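Local coordinates for protein bvu-3222 (Bacteroides vulgatus ATCC 8482, PDB 3FYF) that is of unknown function but belongs to the DUF4251 family, is made with a signal peptide and is probably periplasmic, at residues 41-46 / 109-114; 55-60 / 83-88. One frame throughout, in Å; residues are numbered along the deposited sequence.

Contact 1 (41-46 / 109-114); sequences NALKNG and ISMRQD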
ATOM      1  N   ASN B  41      16.017 -12.729   9.715  1.00 55.00           N
ATOM      2  CA  ASN B  41      16.185 -13.695  10.808  1.00 59.85           C
ATOM      3  C   ASN B  41      14.879 -14.293  11.314  1.00 59.54           C
ATOM      4  O   ASN B  41      14.845 -15.450  11.728  1.00 64.78           O
ATOM      5  CB  ASN B  41      16.958 -13.068  11.971  1.00 60.85           C
ATOM      6  CG  ASN B  41      18.402 -12.759  11.615  1.00 63.09           C
ATOM      7  OD1 ASN B  41      18.971 -13.343  10.691  1.00 70.95           O
ATOM      8  ND2 ASN B  41      19.000 -11.832  12.347  1.00 65.50           N
ATOM      9  N   ALA B  42      13.805 -13.507  11.265  1.00 61.15           N
ATOM     10  CA  ALA B  42      12.478 -14.001  11.616  1.00 56.04           C
ATOM     11  C   ALA B  42      11.985 -15.018  10.593  1.00 55.47           C
ATOM     12  O   ALA B  42      11.348 -16.008  10.958  1.00 55.56           O
ATOM     13  CB  ALA B  42      11.502 -12.862  11.736  1.00 57.46           C
ATOM     14  N   LEU B  43      12.291 -14.773   9.320  1.00 52.91           N
ATOM     15  CA  LEU B  43      11.885 -15.672   8.237  1.00 55.71           C
ATOM     16  C   LEU B  43      12.690 -16.967   8.253  1.00 55.16           C
ATOM     17  O   LEU B  43      12.134 -18.037   8.033  1.00 54.64           O
ATOM     18  CB  LEU B  43      12.026 -14.996   6.868  1.00 53.23           C
ATOM     19  CG  LEU B  43      11.036 -13.906   6.443  1.00 51.75           C
ATOM     20  CD1 LEU B  43      11.562 -13.197   5.197  1.00 53.72           C
ATOM     21  CD2 LEU B  43       9.636 -14.454   6.199  1.00 50.06           C
ATOM     22  N   LYS B  44      13.992 -16.842   8.512  1.00 58.08           N
ATOM     23  CA  LYS B  44      14.917 -17.972   8.607  1.00 58.90           C
ATOM     24  C   LYS B  44      14.530 -18.913   9.738  1.00 61.24           C
ATOM     25  O   LYS B  44      14.506 -20.128   9.557  1.00 63.08           O
ATOM     26  CB  LYS B  44      16.353 -17.479   8.820  1.00 58.32           C
ATOM     27  CG  LYS B  44      17.030 -16.974   7.564  1.00 56.34           C
ATOM     28  CD  LYS B  44      18.463 -16.557   7.825  1.00 70.50           C
ATOM     29  CE  LYS B  44      19.162 -16.152   6.531  1.00 76.89           C
ATOM     30  NZ  LYS B  44      19.271 -17.279   5.562  1.00 80.43           N
ATOM     31  N   ASN B  45      14.201 -18.339  10.892  1.00 65.32           N
ATOM     32  CA  ASN B  45      13.830 -19.126  12.068  1.00 66.43           C
ATOM     33  C   ASN B  45      12.356 -19.558  12.100  1.00 64.70           C
ATOM     34  O   ASN B  45      11.932 -20.261  13.024  1.00 66.85           O
ATOM     35  CB  ASN B  45      14.223 -18.386  13.351  1.00 66.88           C
ATOM     36  CG  ASN B  45      15.719 -18.108  13.432  1.00 72.95           C
ATOM     37  OD1 ASN B  45      16.140 -17.067  13.939  1.00 78.28           O
ATOM     38  ND2 ASN B  45      16.530 -19.037  12.926  1.00 74.21           N
ATOM     39  N   GLY B  46      11.593 -19.142  11.087  1.00 62.37           N
ATOM     40  CA  GLY B  46      10.183 -19.508  10.938  1.00 58.19           C
ATOM     41  C   GLY B  46       9.292 -18.986  12.050  1.00 58.91           C
ATOM     42  O   GLY B  46       8.305 -19.625  12.419  1.00 59.15           O
ATOM     43  N   ILE B 109       8.062 -24.793   2.423  1.00 63.41           N
ATOM     44  CA  ILE B 109       8.764 -23.525   2.628  1.00 62.33           C
ATOM     45  C   ILE B 109       9.982 -23.380   1.713  1.00 62.54           C
ATOM     46  O   ILE B 109      10.901 -24.200   1.758  1.00 62.08           O
ATOM     47  CB  ILE B 109       9.224 -23.358   4.104  1.00 60.90           C
ATOM     48  CG1 ILE B 109       8.032 -23.442   5.061  1.00 62.21           C
ATOM     49  CG2 ILE B 109       9.991 -22.038   4.293  1.00 60.68           C
ATOM     50  CD1 ILE B 109       8.426 -23.600   6.532  1.00 63.77           C
ATOM     51  N   SER B 110       9.972 -22.333   0.886  1.00 62.05           N
ATOM     52  CA  SER B 110      11.157 -21.906   0.146  1.00 57.52           C
ATOM     53  C   SER B 110      11.461 -20.428   0.417  1.00 55.99           C
ATOM     54  O   SER B 110      10.550 -19.615   0.582  1.00 57.07           O
ATOM     55  CB  SER B 110      11.006 -22.169  -1.360  1.00 56.39           C
ATOM     56  OG  SER B 110      10.120 -21.248  -1.980  1.00 67.27           O
ATOM     57  N   MET B 111      12.747 -20.098   0.458  1.00 52.20           N
ATOM     58  CA  MET B 111      13.214 -18.742   0.688  1.00 49.88           C
ATOM     59  C   MET B 111      14.285 -18.419  -0.349  1.00 53.89           C
ATOM     60  O   MET B 111      15.325 -19.084  -0.413  1.00 53.04           O
ATOM     61  CB  MET B 111      13.771 -18.620   2.108  1.00 49.81           C
ATOM     62  CG  MET B 111      14.208 -17.226   2.538  1.00 43.15           C
ATOM     63  SD  MET B 111      14.473 -17.207   4.326  1.00 45.58           S
ATOM     64  CE  MET B 111      15.215 -15.596   4.571  1.00 49.62           C
ATOM     65  N   ARG B 112      14.007 -17.410  -1.169  1.00 50.53           N
ATOM     66  CA  ARG B 112      14.910 -16.976  -2.232  1.00 51.52           C
ATOM     67  C   ARG B 112      15.220 -15.496  -2.076  1.00 51.99           C
ATOM     68  O   ARG B 112      14.457 -14.759  -1.463  1.00 51.64           O
ATOM     69  CB  ARG B 112      14.291 -17.229  -3.611  1.00 51.12           C
ATOM     70  CG  ARG B 112      14.015 -18.698  -3.933  1.00 53.84           C
ATOM     71  CD  ARG B 112      13.234 -18.822  -5.230  1.00 73.92           C
ATOM     72  NE  ARG B 112      12.656 -20.155  -5.404  1.00 81.43           N
ATOM     73  CZ  ARG B 112      13.222 -21.142  -6.092  1.00 81.47           C
ATOM     74  NH1 ARG B 112      14.397 -20.961  -6.685  1.00 82.25           N
ATOM     75  NH2 ARG B 112      12.610 -22.315  -6.187  1.00 74.56           N
ATOM     76  N   GLN B 113      16.341 -15.067  -2.645  1.00 57.10           N
ATOM     77  CA  GLN B 113      16.784 -13.685  -2.538  1.00 57.44           C
ATOM     78  C   GLN B 113      17.306 -13.223  -3.891  1.00 54.58           C
ATOM     79  O   GLN B 113      18.084 -13.934  -4.531  1.00 55.09           O
ATOM     80  CB  GLN B 113      17.876 -13.566  -1.459  1.00 57.12           C
ATOM     81  CG  GLN B 113      18.397 -12.148  -1.244  1.00 59.61           C
ATOM     82  CD  GLN B 113      19.301 -12.002  -0.028  1.00 62.16           C
ATOM     83  OE1 GLN B 113      19.122 -12.676   0.987  1.00 61.45           O
ATOM     84  NE2 GLN B 113      20.266 -11.092  -0.120  1.00 60.49           N
ATOM     85  N   ASP B 114      16.883 -12.040  -4.334  1.00 53.14           N
ATOM     86  CA  ASP B 114      17.412 -11.486  -5.583  1.00 53.25           C
ATOM     87  C   ASP B 114      18.748 -10.769  -5.369  1.00 54.40           C
ATOM     88  O   ASP B 114      19.326 -10.853  -4.287  1.00 54.14           O
ATOM     89  CB  ASP B 114      16.365 -10.637  -6.338  1.00 52.67           C
ATOM     90  CG  ASP B 114      16.050  -9.296  -5.680  1.00 54.37           C
ATOM     91  OD1 ASP B 114      16.666  -8.893  -4.669  1.00 56.40           O
ATOM     92  OD2 ASP B 114      15.147  -8.623  -6.215  1.00 50.36           O
TER
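The last turn of helix 27-44 lies against strand 100-113 of the antiparallel sheet, and M111 is the side chain that bridges the two, reaching L43 and K44. The K44 and M111 CA atoms are 8.1 Å apart, a spacing that leaves the meeting to side chains. M111 spans it with a straight chain: CG stands anti to the backbone N (chi1 -176°) and both later torsions are close to 180°, which carries SD and CE across to the helix. The methyl CE touches two aliphatic groups of the helix, 3.8 Å from K44 CG and 4.0 Å from L43 CB, while M111 SD follows at 4.1 Å from K44 CG. The K44 and M111 side chains cross at about a right angle, and it is the root of the lysine, not its amine, that touches. Cut back to an alanine, M111 would probably no longer reach the helix, leaving K44 CG and L43 CB without this methyl and a gap between helix and strand. L43 also packs on Y121 of strand 119-126 and F48 of strand 48-52, so its buried side chain is shared with neighbouring strands, whereas K44 lies at the exposed margin. The helix closes just beyond the contact with a Schellman motif: G46 has positive phi (64°), and of its two bonds back into the last turn, the one from G46 N to L43 O is weak at 3.3 Å. N45 N still makes a helical bond to N41 O, at 3.1 Å.

Contact 2 (55-60 / 83-88); sequences VVFRNG and TAFTNF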
ATOM      1  N   VAL B  55      -5.017  -3.839   2.827  1.00 38.19           N
ATOM      2  CA  VAL B  55      -5.401  -5.078   2.181  1.00 40.68           C
ATOM      3  C   VAL B  55      -5.942  -4.720   0.809  1.00 37.87           C
ATOM      4  O   VAL B  55      -6.692  -3.759   0.690  1.00 35.20           O
ATOM      5  CB  VAL B  55      -6.454  -5.865   3.035  1.00 39.98           C
ATOM      6  CG1 VAL B  55      -7.101  -6.972   2.243  1.00 44.83           C
ATOM      7  CG2 VAL B  55      -5.802  -6.429   4.307  1.00 32.90           C
ATOM      8  N   VAL B  56      -5.513  -5.468  -0.213  1.00 37.25           N
ATOM      9  CA  VAL B  56      -5.971  -5.298  -1.601  1.00 38.24           C
ATOM     10  C   VAL B  56      -6.681  -6.576  -2.070  1.00 39.75           C
ATOM     11  O   VAL B  56      -6.142  -7.674  -1.962  1.00 38.75           O
ATOM     12  CB  VAL B  56      -4.793  -4.928  -2.573  1.00 36.78           C
ATOM     13  CG1 VAL B  56      -5.297  -4.665  -3.989  1.00 36.70           C
ATOM     14  CG2 VAL B  56      -4.028  -3.703  -2.063  1.00 42.00           C
ATOM     15  N   PHE B  57      -7.892  -6.410  -2.588  1.00 40.98           N
ATOM     16  CA  PHE B  57      -8.736  -7.517  -3.029  1.00 45.04           C
ATOM     17  C   PHE B  57      -8.608  -7.699  -4.530  1.00 46.80           C
ATOM     18  O   PHE B  57      -8.056  -6.831  -5.214  1.00 44.03           O
ATOM     19  CB  PHE B  57     -10.195  -7.254  -2.624  1.00 41.65           C
ATOM     20  CG  PHE B  57     -10.378  -7.052  -1.141  1.00 48.59           C
ATOM     21  CD1 PHE B  57     -10.618  -8.141  -0.305  1.00 52.54           C
ATOM     22  CD2 PHE B  57     -10.287  -5.778  -0.578  1.00 40.09           C
ATOM     23  CE1 PHE B  57     -10.777  -7.965   1.061  1.00 42.02           C
ATOM     24  CE2 PHE B  57     -10.430  -5.591   0.787  1.00 46.10           C
ATOM     25  CZ  PHE B  57     -10.681  -6.683   1.608  1.00 51.40           C
ATOM     26  N   ARG B  58      -9.114  -8.821  -5.046  1.00 51.44           N
ATOM     27  CA  ARG B  58      -8.979  -9.140  -6.476  1.00 58.13           C
ATOM     28  C   ARG B  58      -9.848  -8.254  -7.376  1.00 57.16           C
ATOM     29  O   ARG B  58      -9.620  -8.172  -8.583  1.00 60.63           O
ATOM     30  CB  ARG B  58      -9.237 -10.632  -6.758  1.00 59.82           C
ATOM     31  CG  ARG B  58     -10.679 -11.103  -6.573  1.00 65.57           C
ATOM     32  CD  ARG B  58     -10.903 -12.447  -7.277  1.00 68.32           C
ATOM     33  NE  ARG B  58     -11.210 -12.284  -8.701  1.00 78.46           N
ATOM     34  CZ  ARG B  58     -12.347 -12.666  -9.282  1.00 85.13           C
ATOM     35  NH1 ARG B  58     -12.526 -12.466 -10.583  1.00 84.17           N
ATOM     36  NH2 ARG B  58     -13.305 -13.258  -8.575  1.00 78.23           N
ATOM     37  N   ASN B  59     -10.839  -7.596  -6.781  1.00 57.48           N
ATOM     38  CA  ASN B  59     -11.620  -6.590  -7.492  1.00 57.21           C
ATOM     39  C   ASN B  59     -10.997  -5.186  -7.462  1.00 53.60           C
ATOM     40  O   ASN B  59     -11.652  -4.205  -7.809  1.00 57.55           O
ATOM     41  CB  ASN B  59     -13.083  -6.585  -7.019  1.00 50.77           C
ATOM     42  CG  ASN B  59     -13.267  -6.034  -5.621  1.00 58.74           C
ATOM     43  OD1 ASN B  59     -12.315  -5.853  -4.854  1.00 53.30           O
ATOM     44  ND2 ASN B  59     -14.519  -5.774  -5.273  1.00 62.58           N
ATOM     45  N   GLY B  60      -9.738  -5.101  -7.030  1.00 51.88           N
ATOM     46  CA  GLY B  60      -8.983  -3.849  -7.039  1.00 46.01           C
ATOM     47  C   GLY B  60      -9.197  -2.929  -5.847  1.00 47.78           C
ATOM     48  O   GLY B  60      -8.526  -1.905  -5.731  1.00 41.78           O
ATOM     49  N   THR B  83      -7.955 -12.520   8.699  1.00 62.33           N
ATOM     50  CA  THR B  83      -8.484 -11.303   8.091  1.00 64.05           C
ATOM     51  C   THR B  83      -9.931 -11.044   8.532  1.00 65.72           C
ATOM     52  O   THR B  83     -10.636 -11.964   8.954  1.00 66.60           O
ATOM     53  CB  THR B  83      -8.325 -11.303   6.538  1.00 63.63           C
ATOM     54  OG1 THR B  83      -8.472  -9.969   6.036  1.00 63.89           O
ATOM     55  CG2 THR B  83      -9.317 -12.235   5.849  1.00 56.47           C
ATOM     56  N   ALA B  84     -10.355  -9.787   8.440  1.00 65.05           N
ATOM     57  CA  ALA B  84     -11.693  -9.379   8.874  1.00 66.62           C
ATOM     58  C   ALA B  84     -12.756  -9.499   7.775  1.00 68.42           C
ATOM     59  O   ALA B  84     -13.916  -9.129   7.982  1.00 73.81           O
ATOM     60  CB  ALA B  84     -11.651  -7.952   9.429  1.00 62.32           C
ATOM     61  N   PHE B  85     -12.353 -10.015   6.618  1.00 69.41           N
ATOM     62  CA  PHE B  85     -13.283 -10.253   5.521  1.00 70.41           C
ATOM     63  C   PHE B  85     -13.556 -11.742   5.342  1.00 74.27           C
ATOM     64  O   PHE B  85     -12.835 -12.585   5.876  1.00 72.16           O
ATOM     65  CB  PHE B  85     -12.740  -9.658   4.220  1.00 69.56           C
ATOM     66  CG  PHE B  85     -12.130  -8.295   4.385  1.00 66.77           C
ATOM     67  CD1 PHE B  85     -12.928  -7.164   4.414  1.00 64.98           C
ATOM     68  CD2 PHE B  85     -10.758  -8.146   4.512  1.00 57.65           C
ATOM     69  CE1 PHE B  85     -12.370  -5.909   4.564  1.00 65.11           C
ATOM     70  CE2 PHE B  85     -10.195  -6.893   4.664  1.00 55.71           C
ATOM     71  CZ  PHE B  85     -11.003  -5.773   4.690  1.00 62.63           C
ATOM     72  N   THR B  86     -14.602 -12.061   4.587  1.00 78.84           N
ATOM     73  CA  THR B  86     -15.361 -13.287   4.806  1.00 82.80           C
ATOM     74  C   THR B  86     -14.856 -14.414   3.911  1.00 83.81           C
ATOM     75  O   THR B  86     -14.269 -15.384   4.389  1.00 86.11           O
ATOM     76  CB  THR B  86     -16.865 -13.075   4.549  1.00 84.46           C
ATOM     77  OG1 THR B  86     -17.337 -11.976   5.339  1.00 88.08           O
ATOM     78  CG2 THR B  86     -17.648 -14.327   4.909  1.00 85.65           C
ATOM     79  N   ASN B  87     -15.088 -14.279   2.609  1.00 83.66           N
ATOM     80  CA  ASN B  87     -14.346 -15.044   1.615  1.00 83.93           C
ATOM     81  C   ASN B  87     -13.366 -14.176   0.833  1.00 81.44           C
ATOM     82  O   ASN B  87     -13.443 -14.085  -0.392  1.00 81.51           O
ATOM     83  CB  ASN B  87     -15.308 -15.747   0.654  1.00 86.52           C
ATOM     84  CG  ASN B  87     -15.162 -17.256   0.686  1.00 93.21           C
ATOM     85  OD1 ASN B  87     -14.777 -17.833   1.702  1.00100.79           O
ATOM     86  ND2 ASN B  87     -15.473 -17.904  -0.431  1.00 96.65           N
ATOM     87  N   PHE B  88     -12.444 -13.541   1.549  1.00 78.24           N
ATOM     88  CA  PHE B  88     -11.485 -12.634   0.932  1.00 76.61           C
ATOM     89  C   PHE B  88     -12.174 -11.682  -0.040  1.00 75.55           C
ATOM     90  O   PHE B  88     -11.633 -11.362  -1.099  1.00 75.74           O
ATOM     91  CB  PHE B  88     -10.390 -13.422   0.210  1.00 75.91           C
ATOM     92  CG  PHE B  88      -9.775 -14.508   1.044  1.00 73.97           C
ATOM     93  CD1 PHE B  88      -8.681 -14.244   1.852  1.00 68.93           C
ATOM     94  CD2 PHE B  88     -10.289 -15.794   1.022  1.00 75.52           C
ATOM     95  CE1 PHE B  88      -8.112 -15.242   2.621  1.00 64.28           C
ATOM     96  CE2 PHE B  88      -9.724 -16.796   1.789  1.00 70.64           C
ATOM     97  CZ  PHE B  88      -8.634 -16.518   2.589  1.00 73.98           C
TER
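The rings of F57 and F85 form a T-shaped pair, with the edge of F57 directed at the face of F85. The evidence is the 87° between their planes, with F57 CZ over the centre of the F85 ring; the rings are modelled too close, so the 4.4 Å between their centroids is doubtful as well. One face of F57 carries V55 CG1, offset toward the rim, and its in-plane edge also meets the backbone carbonyl of F88, whose O is 3.5 Å from F57 CD1. V55 CG1 makes a second apolar contact, 3.9 Å from F85 CE2; it is placed there by chi1 of 167°, which sets this branch anti to the backbone N. The pair joins the end of strand 54-57, which continues into a type I beta turn from F57 to G60, to the irregular segment that follows strand 78-83 of the antiparallel sheet. Within that turn, G60 N donates to F57 O at 3.0 Å. Beyond the two segments, the F85 ring meets Y90 with planes at about 50°. The F88 side chain leads away from 55-60 and packs on L158, I149 and V100.

How the contacts relate
After helices 3-11 and 14-17, helix 27-44 brings in the first half of contact 1, and the chain then enters the antiparallel sheet through strands 48-52 and 54-57. Segment 55-60 opens contact 2, which 83-88 completes after a loop of 22 residues, 13 of them in strands. The chain next runs into strand 100-113, where 109-114 closes contact 1 after 62 residues, 32 of them in strands. Contact 2 is therefore nested inside the loop closed by contact 1. Both reach the same sheet, but their centres are 25 Å apart and their nearest atoms about 18 Å: contact 1 ties helix 27-44 to it, contact 2 a strand end to a loop.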